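Local coordinates for B12-binding domain-containing protein (PDB 6WTE) that probably transfers methyl groups from S-adenosylmethionine by way of bound cobalamin, as a [4Fe-4S] radical SAM family methylase that works by non-radical catalysis, at residues 272-286 with 308-322. Residues are numbered along the deposited sequence; the frame is centred on the assembly and turned at random.
Sequences SEFNLSIAHAKNLLR and YCQPSPFDEEFADLL. With SF4 (iron/sulfur cluster), chain C; EDO (1,2-ethanediol), chain G.
Helices 278-286 and 316-322 run side by side, their axes 9.6 Å apart at closest and crossing at 34°, while the loop before the first meets the end of strand 308-309 through Phe274 N to Tyr308 O at 2.8 Å. The Asn275 amide makes three hydrogen bonds to the 310-313 loop. Asn275 OD1 accepts from Gln310 N at 2.9 Å, and ND2 gives one bond each to the carbonyls of Gln310 and Pro313, both approached from above the carbonyl plane. Asn275 CG lies between backbone N and carbonyl carbon (chi1 63°), which turns the amide into that loop. Between the helices, Phe318 is a knob set among Ile278, Ala281, Lys282 and Leu285. Ile278 CD1 makes a CH-pi contact 3.9 Å from the ring centroid, Leu322 CG of its own helix lies over the opposite face, and Phe274 CD2 and CE2 lie beside the ring's rim, near its plane, with the two ring planes 36° apart. Beside Phe318 lies a salt-bridge network: Lys282, extended beyond CG, places NZ 2.7 Å from Glu317 OE1 and against the syn lone pairs of both Asp315 oxygens. Asp315 OD1 also caps its helix by accepting from Phe318 N, and Arg286 NH2 reaches Glu317 OE2 at 2.9 Å. The contact thus joins the helix and second strand of a beta-alpha-beta unit of the radical SAM core to the following helix 316-325. At the other end Glu273 OE2 binds iron FE3 of the cluster at 1.9 Å; Gln310 NE2 donates a weak bond to Glu273 OE1 at 3.2 Å, and Gln310 OE1 is held by Tyr354 and Lys346. Gln310 is therefore placed as a second-shell residue and may help steady the carboxylate that ligates the iron.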
ATOM      1  N   SER A 272      -8.364   1.533  -2.577  1.00 12.68           N
ATOM      2  CA  SER A 272      -7.465   1.576  -3.725  1.00 12.96           C
ATOM      3  C   SER A 272      -7.607   2.907  -4.458  1.00 13.12           C
ATOM      4  O   SER A 272      -6.611   3.580  -4.752  1.00 15.35           O
ATOM      5  CB  SER A 272      -7.746   0.398  -4.655  1.00  9.64           C
ATOM      6  OG  SER A 272      -7.326  -0.822  -4.060  1.00 12.75           O
ATOM      7  N   GLU A 273      -8.844   3.307  -4.748  1.00 11.56           N
ATOM      8  CA  GLU A 273      -9.132   4.601  -5.370  1.00 10.08           C
ATOM      9  C   GLU A 273     -10.467   5.074  -4.819  1.00 11.84           C
ATOM     10  O   GLU A 273     -11.477   4.392  -5.007  1.00 11.96           O
ATOM     11  CB  GLU A 273      -9.202   4.498  -6.903  1.00 13.89           C
ATOM     12  CG  GLU A 273      -8.041   3.770  -7.568  1.00 11.17           C
ATOM     13  CD  GLU A 273      -6.775   4.593  -7.608  1.00 13.76           C
ATOM     14  OE1 GLU A 273      -6.833   5.797  -7.275  1.00 16.40           O
ATOM     15  OE2 GLU A 273      -5.721   4.044  -7.993  1.00 14.26           O
ATOM     16  N   PHE A 274     -10.489   6.241  -4.167  1.00 12.80           N
ATOM     17  CA  PHE A 274     -11.717   6.651  -3.486  1.00 13.57           C
ATOM     18  C   PHE A 274     -12.856   6.904  -4.471  1.00 13.95           C
ATOM     19  O   PHE A 274     -14.010   6.572  -4.179  1.00 12.42           O
ATOM     20  CB  PHE A 274     -11.475   7.892  -2.623  1.00 11.78           C
ATOM     21  CG  PHE A 274     -12.709   8.379  -1.896  1.00 12.62           C
ATOM     22  CD1 PHE A 274     -13.407   7.542  -1.044  1.00 15.30           C
ATOM     23  CD2 PHE A 274     -13.167   9.677  -2.071  1.00 10.49           C
ATOM     24  CE1 PHE A 274     -14.542   7.987  -0.372  1.00 15.89           C
ATOM     25  CE2 PHE A 274     -14.299  10.129  -1.406  1.00 13.26           C
ATOM     26  CZ  PHE A 274     -14.987   9.285  -0.556  1.00 12.49           C
ATOM     27  N   ASN A 275     -12.563   7.476  -5.646  1.00 10.78           N
ATOM     28  CA  ASN A 275     -13.623   7.867  -6.571  1.00 11.94           C
ATOM     29  C   ASN A 275     -13.979   6.789  -7.593  1.00 13.32           C
ATOM     30  O   ASN A 275     -14.838   7.031  -8.445  1.00 13.25           O
ATOM     31  CB  ASN A 275     -13.252   9.169  -7.311  1.00 11.54           C
ATOM     32  CG  ASN A 275     -12.019   9.019  -8.193  1.00 13.17           C
ATOM     33  OD1 ASN A 275     -11.104   8.250  -7.887  1.00 14.01           O
ATOM     34  ND2 ASN A 275     -11.983   9.770  -9.289  1.00 13.55           N
ATOM     35  N   LEU A 276     -13.347   5.622  -7.556  1.00 13.92           N
ATOM     36  CA  LEU A 276     -13.900   4.497  -8.293  1.00 15.15           C
ATOM     37  C   LEU A 276     -14.982   3.859  -7.435  1.00 14.75           C
ATOM     38  O   LEU A 276     -14.973   3.991  -6.209  1.00 17.96           O
ATOM     39  CB  LEU A 276     -12.809   3.497  -8.679  1.00 14.97           C
ATOM     40  CG  LEU A 276     -11.729   4.083  -9.601  1.00 13.67           C
ATOM     41  CD1 LEU A 276     -10.770   2.998 -10.085  1.00 12.79           C
ATOM     42  CD2 LEU A 276     -12.345   4.816 -10.804  1.00 15.88           C
ATOM     43  N   SER A 277     -15.940   3.202  -8.081  1.00 13.40           N
ATOM     44  CA  SER A 277     -17.215   2.889  -7.437  1.00 13.30           C
ATOM     45  C   SER A 277     -17.803   4.180  -6.856  1.00 16.63           C
ATOM     46  O   SER A 277     -17.923   4.368  -5.643  1.00 15.84           O
ATOM     47  CB  SER A 277     -17.040   1.805  -6.365  1.00 15.86           C
ATOM     48  OG  SER A 277     -18.266   1.160  -6.065  1.00 16.21           O
ATOM     49  N   ILE A 278     -18.137   5.096  -7.768  1.00 14.20           N
ATOM     50  CA  ILE A 278     -18.360   6.490  -7.397  1.00 13.09           C
ATOM     51  C   ILE A 278     -19.658   6.669  -6.623  1.00 15.00           C
ATOM     52  O   ILE A 278     -19.758   7.562  -5.768  1.00 14.14           O
ATOM     53  CB  ILE A 278     -18.329   7.377  -8.659  1.00 16.26           C
ATOM     54  CG1 ILE A 278     -18.523   8.856  -8.295  1.00 16.85           C
ATOM     55  CG2 ILE A 278     -19.384   6.927  -9.655  1.00 15.60           C
ATOM     56  CD1 ILE A 278     -17.356   9.478  -7.539  1.00 14.18           C
ATOM     57  N   ALA A 279     -20.673   5.849  -6.897  1.00 13.29           N
ATOM     58  CA  ALA A 279     -21.949   6.035  -6.215  1.00 14.39           C
ATOM     59  C   ALA A 279     -21.800   5.820  -4.714  1.00 17.32           C
ATOM     60  O   ALA A 279     -22.387   6.556  -3.912  1.00 13.94           O
ATOM     61  CB  ALA A 279     -23.004   5.094  -6.800  1.00 16.59           C
ATOM     62  N   HIS A 280     -21.002   4.822  -4.319  1.00 12.79           N
ATOM     63  CA  HIS A 280     -20.724   4.593  -2.905  1.00 14.70           C
ATOM     64  C   HIS A 280     -19.975   5.770  -2.290  1.00 15.85           C
ATOM     65  O   HIS A 280     -20.291   6.205  -1.176  1.00 14.21           O
ATOM     66  CB  HIS A 280     -19.918   3.302  -2.755  1.00 15.48           C
ATOM     67  CG  HIS A 280     -19.689   2.883  -1.336  1.00 13.79           C
ATOM     68  ND1 HIS A 280     -18.538   3.200  -0.647  1.00 14.07           N
ATOM     69  CD2 HIS A 280     -20.437   2.130  -0.496  1.00 15.68           C
ATOM     70  CE1 HIS A 280     -18.598   2.680   0.567  1.00 13.68           C
ATOM     71  NE2 HIS A 280     -19.739   2.024   0.683  1.00 14.08           N
ATOM     72  N   ALA A 281     -18.984   6.306  -3.006  1.00 14.62           N
ATOM     73  CA  ALA A 281     -18.228   7.440  -2.487  1.00 14.61           C
ATOM     74  C   ALA A 281     -19.132   8.646  -2.269  1.00 12.64           C
ATOM     75  O   ALA A 281     -19.068   9.306  -1.223  1.00 13.01           O
ATOM     76  CB  ALA A 281     -17.086   7.791  -3.443  1.00 14.06           C
ATOM     77  N   LYS A 282     -19.988   8.947  -3.251  1.00 13.30           N
ATOM     78  CA  LYS A 282     -20.891  10.085  -3.114  1.00 11.95           C
ATOM     79  C   LYS A 282     -21.909   9.859  -2.000  1.00 14.33           C
ATOM     80  O   LYS A 282     -22.222  10.786  -1.248  1.00 13.09           O
ATOM     81  CB  LYS A 282     -21.595  10.370  -4.437  1.00 14.06           C
ATOM     82  CG  LYS A 282     -20.685  11.030  -5.454  1.00 13.47           C
ATOM     83  CD  LYS A 282     -21.419  11.316  -6.755  1.00 17.21           C
ATOM     84  CE  LYS A 282     -20.581  12.194  -7.667  1.00 19.65           C
ATOM     85  NZ  LYS A 282     -21.313  12.525  -8.931  1.00 18.85           N
ATOM     86  N   ASN A 283     -22.431   8.636  -1.869  1.00 15.41           N
ATOM     87  CA  ASN A 283     -23.344   8.353  -0.765  1.00 16.11           C
ATOM     88  C   ASN A 283     -22.649   8.507   0.583  1.00 14.98           C
ATOM     89  O   ASN A 283     -23.251   8.985   1.557  1.00 14.42           O
ATOM     90  CB  ASN A 283     -23.916   6.939  -0.901  1.00 15.84           C
ATOM     91  CG  ASN A 283     -24.999   6.844  -1.952  1.00 17.51           C
ATOM     92  OD1 ASN A 283     -25.640   7.837  -2.291  1.00 22.01           O
ATOM     93  ND2 ASN A 283     -25.214   5.638  -2.471  1.00 20.63           N
ATOM     94  N   LEU A 284     -21.382   8.100   0.662  1.00 14.06           N
ATOM     95  CA  LEU A 284     -20.621   8.261   1.896  1.00 11.92           C
ATOM     96  C   LEU A 284     -20.473   9.735   2.261  1.00 12.05           C
ATOM     97  O   LEU A 284     -20.686  10.127   3.414  1.00 12.26           O
ATOM     98  CB  LEU A 284     -19.248   7.618   1.744  1.00 14.70           C
ATOM     99  CG  LEU A 284     -18.445   7.637   3.044  1.00 16.05           C
ATOM    100  CD1 LEU A 284     -19.044   6.633   4.010  1.00 17.10           C
ATOM    101  CD2 LEU A 284     -16.984   7.329   2.768  1.00 16.70           C
ATOM    102  N   LEU A 285     -20.081  10.565   1.286  1.00 12.57           N
ATOM    103  CA  LEU A 285     -19.908  11.987   1.553  1.00 13.51           C
ATOM    104  C   LEU A 285     -21.227  12.629   1.964  1.00 14.94           C
ATOM    105  O   LEU A 285     -21.268  13.438   2.900  1.00 13.38           O
ATOM    106  CB  LEU A 285     -19.322  12.679   0.323  1.00 14.99           C
ATOM    107  CG  LEU A 285     -17.924  12.175  -0.055  1.00 15.17           C
ATOM    108  CD1 LEU A 285     -17.501  12.738  -1.409  1.00 14.68           C
ATOM    109  CD2 LEU A 285     -16.907  12.530   1.022  1.00 14.22           C
ATOM    110  N   ARG A 286     -22.320  12.251   1.297  1.00 15.29           N
ATOM    111  CA  ARG A 286     -23.634  12.765   1.668  1.00 13.90           C
ATOM    112  C   ARG A 286     -23.964  12.445   3.123  1.00 15.65           C
ATOM    113  O   ARG A 286     -24.514  13.289   3.840  1.00 16.49           O
ATOM    114  CB  ARG A 286     -24.705  12.192   0.739  1.00 14.06           C
ATOM    115  CG  ARG A 286     -24.646  12.715  -0.697  1.00 18.21           C
ATOM    116  CD  ARG A 286     -25.822  12.208  -1.524  1.00 20.85           C
ATOM    117  NE  ARG A 286     -25.708  12.613  -2.923  1.00 27.55           N
ATOM    118  CZ  ARG A 286     -25.363  11.795  -3.913  1.00 24.61           C
ATOM    119  NH1 ARG A 286     -25.115  10.513  -3.667  1.00 23.84           N
ATOM    120  NH2 ARG A 286     -25.277  12.258  -5.153  1.00 32.57           N
ATOM    121  N   TYR A 308      -7.437   9.767  -2.104  1.00 11.22           N
ATOM    122  CA  TYR A 308      -6.621   9.396  -3.253  1.00 16.90           C
ATOM    123  C   TYR A 308      -7.559   8.974  -4.371  1.00 16.04           C
ATOM    124  O   TYR A 308      -8.458   8.156  -4.150  1.00 14.83           O
ATOM    125  CB  TYR A 308      -5.646   8.255  -2.925  1.00 19.81           C
ATOM    126  CG  TYR A 308      -4.634   8.034  -4.030  1.00 20.32           C
ATOM    127  CD1 TYR A 308      -4.919   7.211  -5.113  1.00 24.97           C
ATOM    128  CD2 TYR A 308      -3.401   8.673  -3.998  1.00 21.09           C
ATOM    129  CE1 TYR A 308      -4.001   7.026  -6.132  1.00 23.38           C
ATOM    130  CE2 TYR A 308      -2.480   8.492  -5.005  1.00 22.32           C
ATOM    131  CZ  TYR A 308      -2.784   7.671  -6.069  1.00 24.77           C
ATOM    132  OH  TYR A 308      -1.862   7.489  -7.073  1.00 28.19           O
ATOM    133  N   CYS A 309      -7.344   9.524  -5.570  1.00 13.49           N
ATOM    134  CA  CYS A 309      -8.306   9.403  -6.653  1.00 14.77           C
ATOM    135  C   CYS A 309      -7.601   9.116  -7.966  1.00 12.23           C
ATOM    136  O   CYS A 309      -6.404   9.367  -8.126  1.00 13.40           O
ATOM    137  CB  CYS A 309      -9.135  10.686  -6.845  1.00 12.13           C
ATOM    138  SG  CYS A 309     -10.316  11.052  -5.551  1.00 16.79           S
ATOM    139  N   GLN A 310      -8.371   8.606  -8.903  1.00 11.88           N
ATOM    140  CA  GLN A 310      -8.017   8.613 -10.313  1.00 13.33           C
ATOM    141  C   GLN A 310      -8.601   9.856 -10.965  1.00 11.73           C
ATOM    142  O   GLN A 310      -9.477  10.515 -10.391  1.00 10.72           O
ATOM    143  CB  GLN A 310      -8.537   7.351 -11.000  1.00 12.14           C
ATOM    144  CG  GLN A 310      -7.764   6.096 -10.615  1.00 13.13           C
ATOM    145  CD  GLN A 310      -6.322   6.158 -11.068  1.00 14.61           C
ATOM    146  OE1 GLN A 310      -6.038   6.118 -12.266  1.00 14.66           O
ATOM    147  NE2 GLN A 310      -5.404   6.293 -10.115  1.00 11.41           N
ATOM    148  N   PRO A 311      -8.106  10.238 -12.146  1.00 11.73           N
ATOM    149  CA  PRO A 311      -8.615  11.467 -12.775  1.00 10.85           C
ATOM    150  C   PRO A 311     -10.097  11.435 -13.091  1.00 12.39           C
ATOM    151  O   PRO A 311     -10.720  12.499 -13.179  1.00 12.59           O
ATOM    152  CB  PRO A 311      -7.774  11.580 -14.053  1.00 10.95           C
ATOM    153  CG  PRO A 311      -6.510  10.882 -13.727  1.00 14.92           C
ATOM    154  CD  PRO A 311      -6.906   9.729 -12.833  1.00 12.72           C
ATOM    155  N   SER A 312     -10.680  10.257 -13.290  1.00 12.03           N
ATOM    156  CA  SER A 312     -12.079  10.133 -13.656  1.00 12.64           C
ATOM    157  C   SER A 312     -12.664   8.946 -12.905  1.00 13.44           C
ATOM    158  O   SER A 312     -11.992   7.914 -12.768  1.00 11.32           O
ATOM    159  CB  SER A 312     -12.247   9.935 -15.171  1.00 17.08           C
ATOM    160  OG  SER A 312     -13.612   9.762 -15.518  1.00 18.90           O
ATOM    161  N   PRO A 313     -13.907   9.053 -12.409  1.00 14.08           N
ATOM    162  CA  PRO A 313     -14.797  10.210 -12.509  1.00 13.95           C
ATOM    163  C   PRO A 313     -14.572  11.212 -11.388  1.00 12.04           C
ATOM    164  O   PRO A 313     -14.491  10.824 -10.220  1.00 13.39           O
ATOM    165  CB  PRO A 313     -16.186   9.586 -12.402  1.00 13.13           C
ATOM    166  CG  PRO A 313     -15.982   8.383 -11.512  1.00 12.72           C
ATOM    167  CD  PRO A 313     -14.554   7.915 -11.725  1.00 17.24           C
ATOM    168  N   PHE A 314     -14.486  12.499 -11.738  1.00 11.53           N
ATOM    169  CA  PHE A 314     -14.302  13.556 -10.741  1.00 12.43           C
ATOM    170  C   PHE A 314     -15.061  14.770 -11.277  1.00 15.33           C
ATOM    171  O   PHE A 314     -14.491  15.593 -11.996  1.00 15.11           O
ATOM    172  CB  PHE A 314     -12.828  13.875 -10.512  1.00 13.22           C
ATOM    173  CG  PHE A 314     -12.557  14.655  -9.243  1.00 13.26           C
ATOM    174  CD1 PHE A 314     -12.865  16.008  -9.153  1.00 11.15           C
ATOM    175  CD2 PHE A 314     -11.977  14.035  -8.147  1.00 14.58           C
ATOM    176  CE1 PHE A 314     -12.610  16.719  -7.993  1.00 11.98           C
ATOM    177  CE2 PHE A 314     -11.720  14.736  -6.985  1.00 15.07           C
ATOM    178  CZ  PHE A 314     -12.040  16.078  -6.898  1.00 13.29           C
ATOM    179  N   ASP A 315     -16.348  14.860 -10.939  1.00 14.40           N
ATOM    180  CA  ASP A 315     -17.193  15.898 -11.511  1.00 15.11           C
ATOM    181  C   ASP A 315     -17.533  16.958 -10.467  1.00 16.18           C
ATOM    182  O   ASP A 315     -17.096  16.904  -9.310  1.00 15.24           O
ATOM    183  CB  ASP A 315     -18.456  15.296 -12.150  1.00 16.31           C
ATOM    184  CG  ASP A 315     -19.341  14.541 -11.164  1.00 17.99           C
ATOM    185  OD1 ASP A 315     -19.216  14.720  -9.938  1.00 16.63           O
ATOM    186  OD2 ASP A 315     -20.186  13.749 -11.636  1.00 19.70           O
ATOM    187  N   GLU A 316     -18.321  17.945 -10.899  1.00 16.08           N
ATOM    188  CA  GLU A 316     -18.626  19.083 -10.039  1.00 16.14           C
ATOM    189  C   GLU A 316     -19.374  18.646  -8.786  1.00 17.72           C
ATOM    190  O   GLU A 316     -19.080  19.120  -7.680  1.00 15.94           O
ATOM    191  CB  GLU A 316     -19.429  20.122 -10.819  1.00 19.43           C
ATOM    192  CG  GLU A 316     -19.710  21.396 -10.046  1.00 21.14           C
ATOM    193  CD  GLU A 316     -20.419  22.433 -10.894  1.00 28.32           C
ATOM    194  OE1 GLU A 316     -20.728  22.127 -12.066  1.00 30.75           O
ATOM    195  OE2 GLU A 316     -20.660  23.552 -10.391  1.00 31.39           O
ATOM    196  N   GLU A 317     -20.347  17.742  -8.935  1.00 15.80           N
ATOM    197  CA  GLU A 317     -21.081  17.258  -7.770  1.00 17.58           C
ATOM    198  C   GLU A 317     -20.150  16.576  -6.778  1.00 16.86           C
ATOM    199  O   GLU A 317     -20.284  16.752  -5.562  1.00 16.41           O
ATOM    200  CB  GLU A 317     -22.192  16.299  -8.196  1.00 21.90           C
ATOM    201  CG  GLU A 317     -23.004  15.763  -7.017  1.00 20.33           C
ATOM    202  CD  GLU A 317     -23.927  14.621  -7.391  1.00 25.94           C
ATOM    203  OE1 GLU A 317     -23.549  13.789  -8.246  1.00 25.74           O
ATOM    204  OE2 GLU A 317     -25.040  14.561  -6.827  1.00 30.47           O
ATOM    205  N   PHE A 318     -19.204  15.780  -7.280  1.00 14.74           N
ATOM    206  CA  PHE A 318     -18.248  15.128  -6.393  1.00 14.79           C
ATOM    207  C   PHE A 318     -17.416  16.158  -5.646  1.00 13.06           C
ATOM    208  O   PHE A 318     -17.212  16.039  -4.432  1.00 14.06           O
ATOM    209  CB  PHE A 318     -17.349  14.185  -7.197  1.00 15.42           C
ATOM    210  CG  PHE A 318     -16.496  13.273  -6.345  1.00 13.70           C
ATOM    211  CD1 PHE A 318     -17.072  12.461  -5.385  1.00 15.19           C
ATOM    212  CD2 PHE A 318     -15.120  13.212  -6.529  1.00 13.10           C
ATOM    213  CE1 PHE A 318     -16.288  11.612  -4.606  1.00 12.32           C
ATOM    214  CE2 PHE A 318     -14.334  12.356  -5.763  1.00 13.99           C
ATOM    215  CZ  PHE A 318     -14.923  11.562  -4.796  1.00 12.85           C
ATOM    216  N   ALA A 319     -16.957  17.200  -6.347  1.00 14.68           N
ATOM    217  CA  ALA A 319     -16.127  18.208  -5.705  1.00 16.34           C
ATOM    218  C   ALA A 319     -16.917  18.999  -4.670  1.00 14.40           C
ATOM    219  O   ALA A 319     -16.390  19.314  -3.597  1.00 15.00           O
ATOM    220  CB  ALA A 319     -15.520  19.141  -6.753  1.00 13.77           C
ATOM    221  N   ASP A 320     -18.185  19.316  -4.963  1.00 15.63           N
ATOM    222  CA  ASP A 320     -19.025  19.988  -3.971  1.00 14.23           C
ATOM    223  C   ASP A 320     -19.234  19.113  -2.742  1.00 13.61           C
ATOM    224  O   ASP A 320     -19.240  19.608  -1.609  1.00 14.79           O
ATOM    225  CB  ASP A 320     -20.376  20.364  -4.577  1.00 16.74           C
ATOM    226  CG  ASP A 320     -20.278  21.506  -5.571  1.00 17.18           C
ATOM    227  OD1 ASP A 320     -19.301  22.280  -5.514  1.00 20.52           O
ATOM    228  OD2 ASP A 320     -21.194  21.633  -6.402  1.00 22.77           O
ATOM    229  N   LEU A 321     -19.410  17.806  -2.946  1.00 13.98           N
ATOM    230  CA  LEU A 321     -19.594  16.904  -1.815  1.00 13.51           C
ATOM    231  C   LEU A 321     -18.317  16.784  -0.993  1.00 14.28           C
ATOM    232  O   LEU A 321     -18.364  16.816   0.242  1.00 13.60           O
ATOM    233  CB  LEU A 321     -20.049  15.535  -2.315  1.00 14.73           C
ATOM    234  CG  LEU A 321     -21.522  15.426  -2.708  1.00 13.58           C
ATOM    235  CD1 LEU A 321     -21.790  14.085  -3.369  1.00 14.77           C
ATOM    236  CD2 LEU A 321     -22.417  15.611  -1.485  1.00 14.86           C
ATOM    237  N   LEU A 322     -17.166  16.663  -1.657  1.00 12.68           N
ATOM    238  CA  LEU A 322     -15.896  16.650  -0.936  1.00 12.54           C
ATOM    239  C   LEU A 322     -15.728  17.910  -0.097  1.00 13.02           C
ATOM    240  O   LEU A 322     -15.358  17.840   1.082  1.00 13.45           O
ATOM    241  CB  LEU A 322     -14.740  16.507  -1.921  1.00 12.51           C
ATOM    242  CG  LEU A 322     -14.542  15.139  -2.570  1.00 11.15           C
ATOM    243  CD1 LEU A 322     -13.539  15.291  -3.697  1.00 12.58           C
ATOM    244  CD2 LEU A 322     -14.051  14.118  -1.542  1.00 12.51           C
TER
HETATM  245 FE1  SF4 C 801      -5.218   1.217 -11.531  1.00 12.88          FE
HETATM  246 FE2  SF4 C 801      -6.831   0.171  -9.569  1.00 11.85          FE
HETATM  247 FE3  SF4 C 801      -5.495   2.482  -9.092  1.00 13.00          FE
HETATM  248 FE4  SF4 C 801      -4.127   0.157  -9.264  1.00 12.89          FE
HETATM  249  S1  SF4 C 801      -5.660   0.702  -7.673  1.00 12.13           S
HETATM  250  S2  SF4 C 801      -3.565   2.135 -10.238  1.00 12.93           S
HETATM  251  S3  SF4 C 801      -5.328  -0.968 -10.847  1.00 12.61           S
HETATM  252  S4  SF4 C 801      -7.106   2.152 -10.683  1.00 13.13           S
HETATM  253  C1  EDO G 805     -16.881   4.586 -11.424  1.00 19.48           C
HETATM  254  O1  EDO G 805     -17.827   4.102 -10.465  1.00 22.09           O
HETATM  255  C2  EDO G 805     -16.104   3.399 -11.987  1.00 22.57           C
HETATM  256  O2  EDO G 805     -15.477   2.680 -10.912  1.00 23.16           O
HETATM  257  O   HOH W   1     -25.205  11.219  -7.789  1.00 33.29           O